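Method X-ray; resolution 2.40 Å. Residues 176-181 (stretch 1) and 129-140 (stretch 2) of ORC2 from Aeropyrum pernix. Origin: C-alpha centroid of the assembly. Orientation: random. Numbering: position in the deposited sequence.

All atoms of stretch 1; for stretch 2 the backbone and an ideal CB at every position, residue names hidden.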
# COMPACT_ATOMS: atom_id res chain seq x y z
N GLY A 176 -24.94 4.66 -25.07
CA GLY A 176 -24.11 3.46 -25.04
C GLY A 176 -22.60 3.63 -24.95
O GLY A 176 -21.83 2.69 -25.25
N VAL A 177 -22.15 4.84 -24.59
CA VAL A 177 -20.74 5.12 -24.36
C VAL A 177 -20.43 4.87 -22.85
O VAL A 177 -20.98 5.55 -21.98
CB VAL A 177 -20.34 6.57 -24.82
CG1 VAL A 177 -18.87 6.84 -24.65
CG2 VAL A 177 -20.66 6.80 -26.31
N ASN A 178 -19.60 3.87 -22.57
CA ASN A 178 -19.07 3.59 -21.22
C ASN A 178 -18.13 4.71 -20.78
O ASN A 178 -17.13 4.99 -21.48
CB ASN A 178 -18.31 2.27 -21.23
CG ASN A 178 -19.19 1.06 -21.62
OD1 ASN A 178 -20.42 1.12 -21.58
ND2 ASN A 178 -18.56 -0.02 -22.00
N ARG A 179 -18.39 5.34 -19.63
CA ARG A 179 -17.61 6.52 -19.25
C ARG A 179 -16.99 6.49 -17.87
O ARG A 179 -16.60 7.54 -17.35
CB ARG A 179 -18.47 7.79 -19.38
CG ARG A 179 -19.22 7.91 -20.68
CD ARG A 179 -19.81 9.29 -20.82
NE ARG A 179 -20.41 9.49 -22.12
CZ ARG A 179 -19.91 10.16 -23.12
NH1 ARG A 179 -18.72 10.77 -23.08
NH2 ARG A 179 -20.65 10.21 -24.22
N ILE A 180 -16.91 5.31 -17.26
CA ILE A 180 -16.35 5.16 -15.91
C ILE A 180 -15.39 3.98 -15.86
O ILE A 180 -15.78 2.85 -16.19
CB ILE A 180 -17.45 4.93 -14.83
CG1 ILE A 180 -18.52 6.01 -14.86
CG2 ILE A 180 -16.81 4.97 -13.43
CD1 ILE A 180 -19.62 5.72 -13.90
N GLY A 181 -14.15 4.23 -15.47
CA GLY A 181 -13.22 3.14 -15.22
C GLY A 181 -12.71 3.21 -13.79
O GLY A 181 -12.97 4.18 -13.08
N UNK A 129 -24.72 10.13 -12.00
CA UNK A 129 -23.31 10.19 -12.42
C UNK A 129 -23.19 9.81 -13.88
O UNK A 129 -22.64 10.57 -14.67
CB UNK A 129 -22.44 9.27 -11.56
N UNK A 130 -23.74 8.65 -14.24
CA UNK A 130 -23.76 8.20 -15.63
C UNK A 130 -24.43 9.22 -16.54
O UNK A 130 -23.89 9.55 -17.58
CB UNK A 130 -24.48 6.85 -15.74
N UNK A 131 -25.59 9.74 -16.15
CA UNK A 131 -26.25 10.80 -16.88
C UNK A 131 -25.44 12.09 -17.04
O UNK A 131 -25.32 12.59 -18.17
CB UNK A 131 -27.57 11.13 -16.18
N UNK A 132 -24.89 12.63 -15.95
CA UNK A 132 -24.05 13.88 -16.02
C UNK A 132 -22.80 13.70 -16.89
O UNK A 132 -22.40 14.60 -17.59
CB UNK A 132 -23.62 14.30 -14.62
N UNK A 133 -22.18 12.53 -16.83
CA UNK A 133 -21.00 12.25 -17.67
C UNK A 133 -21.41 12.22 -19.14
O UNK A 133 -20.67 12.69 -20.03
CB UNK A 133 -20.35 10.92 -17.27
N UNK A 134 -22.61 11.72 -19.41
CA UNK A 134 -23.14 11.75 -20.76
C UNK A 134 -23.52 13.20 -21.18
O UNK A 134 -23.16 13.65 -22.29
CB UNK A 134 -24.35 10.82 -20.86
N UNK A 135 -24.23 13.94 -20.32
CA UNK A 135 -24.59 15.32 -20.66
C UNK A 135 -23.34 16.12 -21.05
O UNK A 135 -23.28 16.75 -22.11
CB UNK A 135 -25.31 15.99 -19.49
N UNK A 136 -22.31 15.95 -20.25
CA UNK A 136 -21.11 16.76 -20.32
C UNK A 136 -20.12 16.32 -21.36
O UNK A 136 -19.28 17.12 -21.80
CB UNK A 136 -20.42 16.77 -18.95
N UNK A 137 -20.24 15.07 -21.76
CA UNK A 137 -19.27 14.43 -22.64
C UNK A 137 -17.93 14.29 -21.93
O UNK A 137 -16.90 14.62 -22.49
CB UNK A 137 -19.11 15.23 -23.94
N UNK A 138 -17.98 13.82 -20.69
CA UNK A 138 -16.82 13.60 -19.89
C UNK A 138 -16.62 12.09 -19.60
O UNK A 138 -17.56 11.27 -19.61
CB UNK A 138 -16.94 14.40 -18.59
N UNK A 139 -15.39 11.71 -19.27
CA UNK A 139 -15.10 10.38 -18.75
C UNK A 139 -14.59 10.49 -17.28
O UNK A 139 -14.08 11.54 -16.88
CB UNK A 139 -14.07 9.68 -19.64
N UNK A 140 -14.77 9.45 -16.48
CA UNK A 140 -14.40 9.51 -15.07
C UNK A 140 -13.57 8.29 -14.73
O UNK A 140 -14.00 7.16 -14.87
CB UNK A 140 -15.64 9.59 -14.17

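Positions 129 to 136 are helical, and positions 139 and 140 form a strand parallel to Ile180 and Gly181. Arg179 reaches into the turn between them.

Position 129 has helical angles, and its CB points sideways, 5.1 Å from Ile180 CD1. Stretch 1 offers only this distant methyl, so many residues would suit. It is Leu129, which makes no contact with stretch 1.

Position 130 also points sideways, with its ideal CB 5.3 Å from Ile180 CD1. A branched or longer apolar side chain could close that gap. It is Val130, chi1 t, and its CG2 lies 4.0 Å from Ile180 CD1.

Positions 131 and 132 are out of reach of stretch 1, which sets no preference beyond helical angles. They are Asp131 and Asn132.

Position 133 points toward stretch 1. Its ideal CB is 3.9 Å from Arg179 CD, and the Ile180 side chain lies beyond. A medium apolar side chain fits best, such as leucine, isoleucine or methionine. It is Leu133, whose CD1 packs 3.7 Å from Ile180 CG1. Its carbonyl O lies over one face of the Arg179 guanidinium and accepts a backbone hydrogen bond from the N of position 138.

Position 134 points sideways, with its ideal CB 4.4 Å from Arg179 NE. Aliphatic, aromatic or polar residues could all stand beside the guanidinium. It is Tyr134, chi1 t. Its CB is 4.3 Å from Arg179 NE, and its ring meets Arg179 NH2 obliquely. Arg179 NE is buried here without a partner.

Position 135 points away and 136 sideways; stretch 1 reaches neither CB. They are Val135 and Glu136, and the end of Glu136 leads away.

Position 137 has phi 66° and psi 46°, the first residue to leave the helix. Positive phi favours glycine, asparagine or aspartate. The ideal CB points away, yet it is 4.6 Å from Arg179 NH1, a donor. A short side chain with an acceptor would therefore suit. It is Asn137, chi1 t, whose end turns back: Arg179 NH1 donates a hydrogen bond to Asn137 OD1 at 3.0 Å.

Position 138 has extended angles and a CB pointing away, so stretch 1 asks little of it. It is His138; its O approaches Arg179 CD at 3.2 Å, near the guanidinium plane.

Position 139 points sideways, with its ideal CB 4.0 Å from Arg179 O. Beyond it lie the guanidinium and Val177. A long apolar side chain would fit, and an aromatic could also face the charge. It is Tyr139, chi1 m. Arg179 NH1 sits over one face of the ring, 3.6 Å from Tyr139 CZ. Arg179 CZ is 5.0 Å from the centroid of the Tyr139 ring, so any cation-pi attraction is weak at most. Val177 CG1 is 4.1 Å from Tyr139 CE2.

Position 140 pairs with Ile180 in parallel, with both side chains on one sheet face. Any branched apolar residue would suit. It is Leu140, its CD2 4.4 Å from Ile180 CG2. Leu140 N donates to Arg179 O at 2.8 Å, and Gly181 N to Leu140 O at 3.0 Å.

Stretch 2, residues 129-140: LVDNLYVENHYL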
# COMPACT_ATOMS: atom_id res chain seq x y z
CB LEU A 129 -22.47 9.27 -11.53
CG LEU A 129 -21.04 9.58 -11.11
CD1 LEU A 129 -20.63 11.05 -11.22
CD2 LEU A 129 -20.83 9.01 -9.65
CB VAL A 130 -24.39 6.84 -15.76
CG1 VAL A 130 -24.79 6.55 -17.23
CG2 VAL A 130 -23.39 5.77 -15.29
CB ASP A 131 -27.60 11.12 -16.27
CG ASP A 131 -28.69 10.99 -17.27
OD1 ASP A 131 -28.64 10.00 -18.03
OD2 ASP A 131 -29.63 11.84 -17.37
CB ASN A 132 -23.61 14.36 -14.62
CG ASN A 132 -24.73 15.06 -13.85
OD1 ASN A 132 -24.79 16.30 -13.80
ND2 ASN A 132 -25.60 14.27 -13.23
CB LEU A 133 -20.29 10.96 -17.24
CG LEU A 133 -19.52 11.02 -15.89
CD1 LEU A 133 -19.26 9.59 -15.37
CD2 LEU A 133 -18.15 11.86 -15.91
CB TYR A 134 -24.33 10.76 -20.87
CG TYR A 134 -25.24 11.08 -22.03
CD1 TYR A 134 -24.89 10.75 -23.31
CD2 TYR A 134 -26.41 11.79 -21.83
CE1 TYR A 134 -25.72 11.09 -24.40
CE2 TYR A 134 -27.24 12.12 -22.90
CZ TYR A 134 -26.89 11.77 -24.15
OH TYR A 134 -27.69 12.14 -25.20
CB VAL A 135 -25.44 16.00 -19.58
CG1 VAL A 135 -25.56 17.51 -19.83
CG2 VAL A 135 -26.82 15.33 -19.55
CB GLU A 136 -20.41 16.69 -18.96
CG GLU A 136 -21.20 17.35 -17.86
CD GLU A 136 -20.89 18.82 -17.77
OE1 GLU A 136 -21.46 19.47 -16.87
OE2 GLU A 136 -20.05 19.28 -18.59
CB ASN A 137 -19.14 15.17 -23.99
CG ASN A 137 -18.41 14.35 -25.03
OD1 ASN A 137 -18.05 13.17 -24.80
ND2 ASN A 137 -18.16 14.97 -26.18
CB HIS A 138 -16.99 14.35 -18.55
CG HIS A 138 -16.88 15.83 -18.63
ND1 HIS A 138 -17.14 16.64 -17.54
CD2 HIS A 138 -16.55 16.66 -19.65
CE1 HIS A 138 -16.95 17.91 -17.88
NE2 HIS A 138 -16.58 17.95 -19.16
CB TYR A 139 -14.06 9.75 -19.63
CG TYR A 139 -14.51 9.69 -21.07
CD1 TYR A 139 -14.34 10.80 -21.95
CD2 TYR A 139 -15.13 8.56 -21.55
CE1 TYR A 139 -14.80 10.73 -23.28
CE2 TYR A 139 -15.58 8.48 -22.86
CZ TYR A 139 -15.41 9.54 -23.72
OH TYR A 139 -15.87 9.36 -25.01
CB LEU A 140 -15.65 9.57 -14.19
CG LEU A 140 -15.56 9.54 -12.65
CD1 LEU A 140 -15.03 10.87 -12.04
CD2 LEU A 140 -16.89 9.15 -12.04
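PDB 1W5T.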